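Local atomic coordinates of putative phosphosugar isomerase (Silicibacter pomeroyi DSS-3, PDB entry 3FJ1), a protein that is of unknown function but carries two SIS domains and probably binds phosphorylated sugars, as do phosphosugar isomerases and the isomerase part of GlmS-type transferases. Residues 78-81 and 85-88; 148-153 and 227-232. All blocks are in the same frame, centred on the assembly; numbering follows the deposited sequence.

How the interactions relate
Along the chain the two contacts come in series, neither enclosing nor crossing the other. Past strand 73-75, an outermost strand of the first parallel sheet, interaction 1 closes a very short loop: only three residues separate 78-81 from 85-88, and the chain then runs on to strand 93-99 of the same sheet. Interaction 2 closes a far longer, mostly helical excursion of 73 residues. It brings the loop between strand 138-141 and helix 153-171 of the first SIS domain against helix 217-231 of the second. One contact thus finishes a turn within a domain, the other joins the two domains. Their nearest atoms are about 17 Å apart, and both touch the second subunit.

Interaction 1: 78-81 and 85-88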
ATOM      1  N   PRO A  78     -11.205  -3.725   2.786  1.00  8.76           N
ATOM      2  CA  PRO A  78     -12.467  -4.129   3.456  1.00  9.15           C
ATOM      3  C   PRO A  78     -13.733  -3.505   2.919  1.00  9.04           C
ATOM      4  O   PRO A  78     -14.798  -4.074   3.094  1.00  8.15           O
ATOM      5  CB  PRO A  78     -12.218  -3.794   4.932  1.00  9.29           C
ATOM      6  CG  PRO A  78     -10.675  -3.779   5.083  1.00  9.44           C
ATOM      7  CD  PRO A  78     -10.215  -3.202   3.762  1.00  9.42           C
ATOM      8  N   SER A  79     -13.620  -2.364   2.228  1.00  9.40           N
ATOM      9  CA  SER A  79     -14.813  -1.732   1.616  1.00  9.70           C
ATOM     10  C   SER A  79     -15.493  -2.641   0.599  1.00  8.70           C
ATOM     11  O   SER A  79     -16.711  -2.536   0.390  1.00  8.79           O
ATOM     12  CB  SER A  79     -14.478  -0.388   0.972  1.00 10.10           C
ATOM     13  OG  SER A  79     -13.675  -0.500  -0.214  1.00 10.87           O
ATOM     14  N   VAL A  80     -14.723  -3.547  -0.004  1.00  8.88           N
ATOM     15  CA  VAL A  80     -15.277  -4.502  -0.975  1.00  8.49           C
ATOM     16  C   VAL A  80     -16.447  -5.276  -0.361  1.00  8.56           C
ATOM     17  O   VAL A  80     -17.437  -5.575  -1.038  1.00 10.23           O
ATOM     18  CB  VAL A  80     -14.184  -5.412  -1.559  1.00  8.97           C
ATOM     19  CG1 VAL A  80     -14.785  -6.506  -2.408  1.00  8.96           C
ATOM     20  CG2 VAL A  80     -13.212  -4.563  -2.420  1.00  8.35           C
ATOM     21  N   ALA A  81     -16.325  -5.573   0.931  1.00  8.63           N
ATOM     22  CA  ALA A  81     -17.422  -6.199   1.680  1.00  8.91           C
ATOM     23  C   ALA A  81     -18.343  -5.173   2.337  1.00  9.07           C
ATOM     24  O   ALA A  81     -19.581  -5.207   2.167  1.00  9.99           O
ATOM     25  CB  ALA A  81     -16.878  -7.134   2.745  1.00  9.12           C
ATOM     26  N   ASP A  85     -20.456  -4.915  -0.681  1.00 10.69           N
ATOM     27  CA  ASP A  85     -20.894  -6.301  -0.475  1.00 11.79           C
ATOM     28  C   ASP A  85     -20.764  -7.107  -1.769  1.00 11.59           C
ATOM     29  O   ASP A  85     -21.712  -7.763  -2.197  1.00 13.33           O
ATOM     30  CB  ASP A  85     -22.333  -6.350   0.051  1.00 11.78           C
ATOM     31  CG  ASP A  85     -22.731  -7.718   0.562  1.00 12.95           C
ATOM     32  OD1 ASP A  85     -21.855  -8.526   0.937  1.00 11.79           O
ATOM     33  OD2 ASP A  85     -23.961  -7.955   0.604  1.00 13.31           O
ATOM     34  N   ALA A  86     -19.593  -7.043  -2.398  1.00 10.96           N
ATOM     35  CA  ALA A  86     -19.329  -7.769  -3.609  1.00 11.29           C
ATOM     36  C   ALA A  86     -19.167  -9.258  -3.305  1.00 12.22           C
ATOM     37  O   ALA A  86     -18.722  -9.673  -2.202  1.00 12.42           O
ATOM     38  CB  ALA A  86     -18.065  -7.202  -4.329  1.00 10.54           C
ATOM     39  N   ARG A  87     -19.552 -10.063  -4.289  1.00 12.92           N
ATOM     40  CA  ARG A  87     -19.368 -11.500  -4.236  1.00 14.61           C
ATOM     41  C   ARG A  87     -18.049 -11.813  -4.918  1.00 14.32           C
ATOM     42  O   ARG A  87     -17.901 -11.565  -6.119  1.00 15.75           O
ATOM     43  CB  ARG A  87     -20.514 -12.201  -4.970  1.00 16.63           C
ATOM     44  CG  ARG A  87     -21.818 -12.046  -4.245  1.00 18.84           C
ATOM     45  CD  ARG A  87     -21.975 -13.079  -3.161  1.00 20.89           C
ATOM     46  NE  ARG A  87     -23.155 -12.798  -2.346  1.00 22.12           N
ATOM     47  CZ  ARG A  87     -23.807 -13.715  -1.631  1.00 22.89           C
ATOM     48  NH1 ARG A  87     -23.440 -14.995  -1.650  1.00 23.60           N
ATOM     49  NH2 ARG A  87     -24.866 -13.355  -0.913  1.00 22.99           N
ATOM     50  N   LEU A  88     -17.090 -12.313  -4.149  1.00 14.10           N
ATOM     51  CA  LEU A  88     -15.775 -12.686  -4.659  1.00 13.89           C
ATOM     52  C   LEU A  88     -15.676 -14.200  -4.859  1.00 14.38           C
ATOM     53  O   LEU A  88     -16.445 -14.973  -4.278  1.00 14.47           O
ATOM     54  CB  LEU A  88     -14.662 -12.202  -3.705  1.00 13.80           C
ATOM     55  CG  LEU A  88     -14.563 -10.674  -3.497  1.00 14.32           C
ATOM     56  CD1 LEU A  88     -13.374 -10.338  -2.651  1.00 12.40           C
ATOM     57  CD2 LEU A  88     -14.458  -9.968  -4.828  1.00 13.69           C
TER
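Val-80 meets 85-88 with both its carbonyl and its side chain. Its O accepts the backbone N of Ala-86 at 2.9 Å in a nearly straight bond (N-H...O 171°), the donor lying almost in line with the C=O. The N of Asp-85 donates a weak, bent bond to Ala-81 O at 3.0 Å. The apolar contact runs through one methyl: CG1 of Val-80, anti to the backbone N and beside the carbonyl carbon (chi1 172°), lies 3.9 Å from CB of Ala-86. The same CG1 is 4.1 Å from CD1 of Leu-88, whose side chain crosses that of valine at about a right angle. The reversal depends on Asp-85, which follows the helix with positive phi (43°) in the left-handed region and so turns the chain until the N of Ala-86 points at the end of the Val-80 carbonyl. Further out, OD1 of Asp-85 is held by Asn-113 and by a salt bridge to Arg-116, both on helix 105-116, and the N of Leu-88 is bonded to Asp-117. Glu-66 and Leu-67 of the second subunit pack on the apolar side, against Val-80, Leu-88 and Ala-86. The contact is therefore polar in the main chain and apolar in the side chains: one straight backbone bond folds the chain after helix 79-82 back onto it, a methyl cluster faces the subunit interface, and the aspartate charge ties the exposed end of the turn to the neighbouring helix.

Interaction 2: 148-153 and 227-232; sequences LSVAAT and FKETCQ
The carbonyl O of Val-150 accepts a hydrogen bond from a water at 2.7 Å, and the same water donates a weak bond, also of 2.7 Å, to OE1 of Glu-229. No direct hydrogen bond joins 148-153 to 227-232; the water bridges them, while Lys-226, one residue before 227-232, bonds directly through NZ to Ala-151 O. CG of Glu-229, anti to the backbone N (chi1 -162°), comes 4.1 Å from Val-150 O, and the bend at chi2 (104°) carries the carboxylate to the water. Alongside, CG2 of Thr-230 touches CB of Ala-151 at 3.7 Å. The threonine hydroxyl turns back to its own helix and bonds to Lys-226 O, leaving the methyl to face the loop. Val-150 CG2 approaches Glu-229 CG and Thr-230 CG2 in one of two conformers, so that packing is doubtful. The loop keeps its form through a type I turn, in which Ala-152 N donates to Ser-149 O at 3.0 Å, and Ala-152 occupies the N-cap position of helix 153-171. In the conformer described, Ser-149 OG bonds to Glu-12 of helix 8-41. At the C-terminal end of helix 217-231, Gln-232 NE2 donates to Glu-229 O at 3.1 Å and to Pro-247 O of the second subunit. The junction of the two SIS domains here combines methyl packing, a water bridge and the Lys-226 bond, so it is only partly apolar.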
ATOM      1  N   LEU A 148      -0.626  -1.484  26.778  1.00 19.73           N
ATOM      2  CA  LEU A 148      -1.052  -0.166  27.277  1.00 19.34           C
ATOM      3  C   LEU A 148      -0.346   0.955  26.531  1.00 18.45           C
ATOM      4  O   LEU A 148      -0.712   2.130  26.705  1.00 19.85           O
ATOM      5  CB  LEU A 148      -0.959  -0.006  28.804  1.00 19.66           C
ATOM      6  CG  LEU A 148      -2.028  -0.800  29.569  1.00 19.81           C
ATOM      7  CD1 LEU A 148      -1.883  -0.530  31.083  1.00 19.85           C
ATOM      8  CD2 LEU A 148      -3.396  -0.419  29.064  1.00 19.18           C
ATOM      9  N   SER A 149       0.613   0.622  25.671  1.00 16.38           N
ATOM     10  CA  SER A 149       1.314   1.623  24.902  0.50 15.85           C
ATOM     11  C   SER A 149       0.652   1.786  23.532  1.00 15.55           C
ATOM     12  O   SER A 149       0.262   0.778  22.902  1.00 13.95           O
ATOM     13  CB  SER A 149       2.790   1.235  24.737  0.50 16.07           C
ATOM     14  OG  SER A 149       2.937  -0.045  24.136  0.50 16.35           O
ATOM     15  N   VAL A 150       0.553   3.036  23.081  1.00 14.28           N
ATOM     16  CA  VAL A 150       0.042   3.298  21.737  0.50 14.43           C
ATOM     17  C   VAL A 150       0.992   2.701  20.707  1.00 14.02           C
ATOM     18  O   VAL A 150       0.561   2.370  19.617  1.00 14.89           O
ATOM     19  CB  VAL A 150      -0.163   4.802  21.434  0.50 14.56           C
ATOM     20  CG1 VAL A 150      -1.321   5.343  22.280  0.50 14.73           C
ATOM     21  CG2 VAL A 150       1.131   5.577  21.648  0.50 14.32           C
ATOM     22  N   ALA A 151       2.262   2.505  21.064  1.00 13.02           N
ATOM     23  CA  ALA A 151       3.241   1.870  20.154  1.00 12.83           C
ATOM     24  C   ALA A 151       2.785   0.442  19.795  1.00 12.68           C
ATOM     25  O   ALA A 151       3.053  -0.028  18.681  1.00 12.81           O
ATOM     26  CB  ALA A 151       4.603   1.842  20.789  1.00 12.63           C
ATOM     27  N   ALA A 152       2.100  -0.233  20.745  1.00 11.95           N
ATOM     28  CA  ALA A 152       1.528  -1.592  20.554  1.00 11.16           C
ATOM     29  C   ALA A 152       2.534  -2.519  19.888  1.00 10.73           C
ATOM     30  O   ALA A 152       2.265  -3.147  18.844  1.00 10.13           O
ATOM     31  CB  ALA A 152       0.238  -1.518  19.722  1.00 11.39           C
ATOM     32  N   THR A 153       3.720  -2.558  20.487  1.00  9.32           N
ATOM     33  CA  THR A 153       4.856  -3.261  19.941  1.00  9.42           C
ATOM     34  C   THR A 153       4.684  -4.786  20.051  1.00 10.26           C
ATOM     35  O   THR A 153       5.079  -5.568  19.155  1.00 10.11           O
ATOM     36  CB  THR A 153       6.162  -2.786  20.668  1.00 10.46           C
ATOM     37  OG1 THR A 153       6.043  -3.018  22.080  1.00  9.88           O
ATOM     38  CG2 THR A 153       6.443  -1.264  20.442  1.00 10.36           C
ATOM     39  N   PHE A 227       6.840   5.709  14.524  1.00  9.88           N
ATOM     40  CA  PHE A 227       7.578   6.938  14.806  1.00 10.93           C
ATOM     41  C   PHE A 227       6.605   8.111  14.848  1.00 10.92           C
ATOM     42  O   PHE A 227       6.655   8.915  15.768  1.00 11.09           O
ATOM     43  CB  PHE A 227       8.643   7.156  13.746  1.00 11.43           C
ATOM     44  CG  PHE A 227       9.479   8.378  13.970  1.00 11.22           C
ATOM     45  CD1 PHE A 227      10.535   8.356  14.850  1.00 12.13           C
ATOM     46  CD2 PHE A 227       9.214   9.549  13.280  1.00 11.43           C
ATOM     47  CE1 PHE A 227      11.325   9.503  15.031  1.00 11.94           C
ATOM     48  CE2 PHE A 227       9.994  10.678  13.463  1.00 11.62           C
ATOM     49  CZ  PHE A 227      11.043  10.657  14.341  1.00 11.65           C
ATOM     50  N   LYS A 228       5.691   8.186  13.874  1.00 12.45           N
ATOM     51  CA  LYS A 228       4.675   9.250  13.858  1.00 13.03           C
ATOM     52  C   LYS A 228       3.740   9.158  15.059  1.00 13.89           C
ATOM     53  O   LYS A 228       3.431  10.171  15.705  1.00 13.62           O
ATOM     54  CB  LYS A 228       3.856   9.211  12.558  1.00 14.31           C
ATOM     55  CG  LYS A 228       4.668   9.549  11.291  1.00 14.58           C
ATOM     56  CD  LYS A 228       3.813   9.531  10.024  1.00 15.50           C
ATOM     57  CE  LYS A 228       3.418   8.157   9.610  1.00 16.70           C
ATOM     58  NZ  LYS A 228       2.586   8.223   8.353  1.00 17.61           N
ATOM     59  N   GLU A 229       3.310   7.937  15.345  1.00 13.79           N
ATOM     60  CA  GLU A 229       2.375   7.642  16.408  1.00 15.79           C
ATOM     61  C   GLU A 229       2.923   8.066  17.763  1.00 14.58           C
ATOM     62  O   GLU A 229       2.239   8.701  18.574  1.00 14.02           O
ATOM     63  CB  GLU A 229       2.197   6.127  16.472  1.00 18.45           C
ATOM     64  CG  GLU A 229       0.968   5.630  17.218  1.00 21.34           C
ATOM     65  CD  GLU A 229      -0.116   5.156  16.237  1.00 23.61           C
ATOM     66  OE1 GLU A 229       0.062   4.071  15.570  1.00 25.49           O
ATOM     67  OE2 GLU A 229      -1.126   5.873  16.130  1.00 24.78           O
ATOM     68  N   THR A 230       4.167   7.680  18.015  1.00 13.58           N
ATOM     69  CA  THR A 230       4.763   7.867  19.348  1.00 13.44           C
ATOM     70  C   THR A 230       5.442   9.229  19.556  1.00 13.98           C
ATOM     71  O   THR A 230       5.394   9.777  20.664  1.00 15.36           O
ATOM     72  CB  THR A 230       5.732   6.711  19.683  1.00 13.26           C
ATOM     73  OG1 THR A 230       6.835   6.709  18.780  1.00 12.90           O
ATOM     74  CG2 THR A 230       5.006   5.339  19.675  1.00 12.79           C
ATOM     75  N   CYS A 231       6.026   9.802  18.511  1.00 13.99           N
ATOM     76  CA  CYS A 231       6.774  11.050  18.657  1.00 14.34           C
ATOM     77  C   CYS A 231       6.102  12.264  18.056  1.00 14.32           C
ATOM     78  O   CYS A 231       6.569  13.375  18.262  1.00 14.77           O
ATOM     79  CB  CYS A 231       8.159  10.899  18.036  1.00 14.49           C
ATOM     80  SG  CYS A 231       9.135   9.650  18.856  1.00 15.82           S
ATOM     81  N   GLN A 232       5.042  12.049  17.278  1.00 15.07           N
ATOM     82  CA  GLN A 232       4.346  13.145  16.604  1.00 16.37           C
ATOM     83  C   GLN A 232       5.306  13.947  15.722  1.00 15.48           C
ATOM     84  O   GLN A 232       5.258  15.183  15.680  1.00 16.17           O
ATOM     85  CB  GLN A 232       3.601  14.021  17.626  1.00 18.17           C
ATOM     86  CG  GLN A 232       2.543  13.245  18.418  1.00 20.23           C
ATOM     87  CD  GLN A 232       1.394  12.729  17.524  1.00 21.87           C
ATOM     88  OE1 GLN A 232       0.739  13.509  16.810  1.00 23.82           O
ATOM     89  NE2 GLN A 232       1.135  11.414  17.572  1.00 22.93           N
TER
HETATM   90  O   HOH W   1      -0.811   2.165  17.330  1.00 34.49           O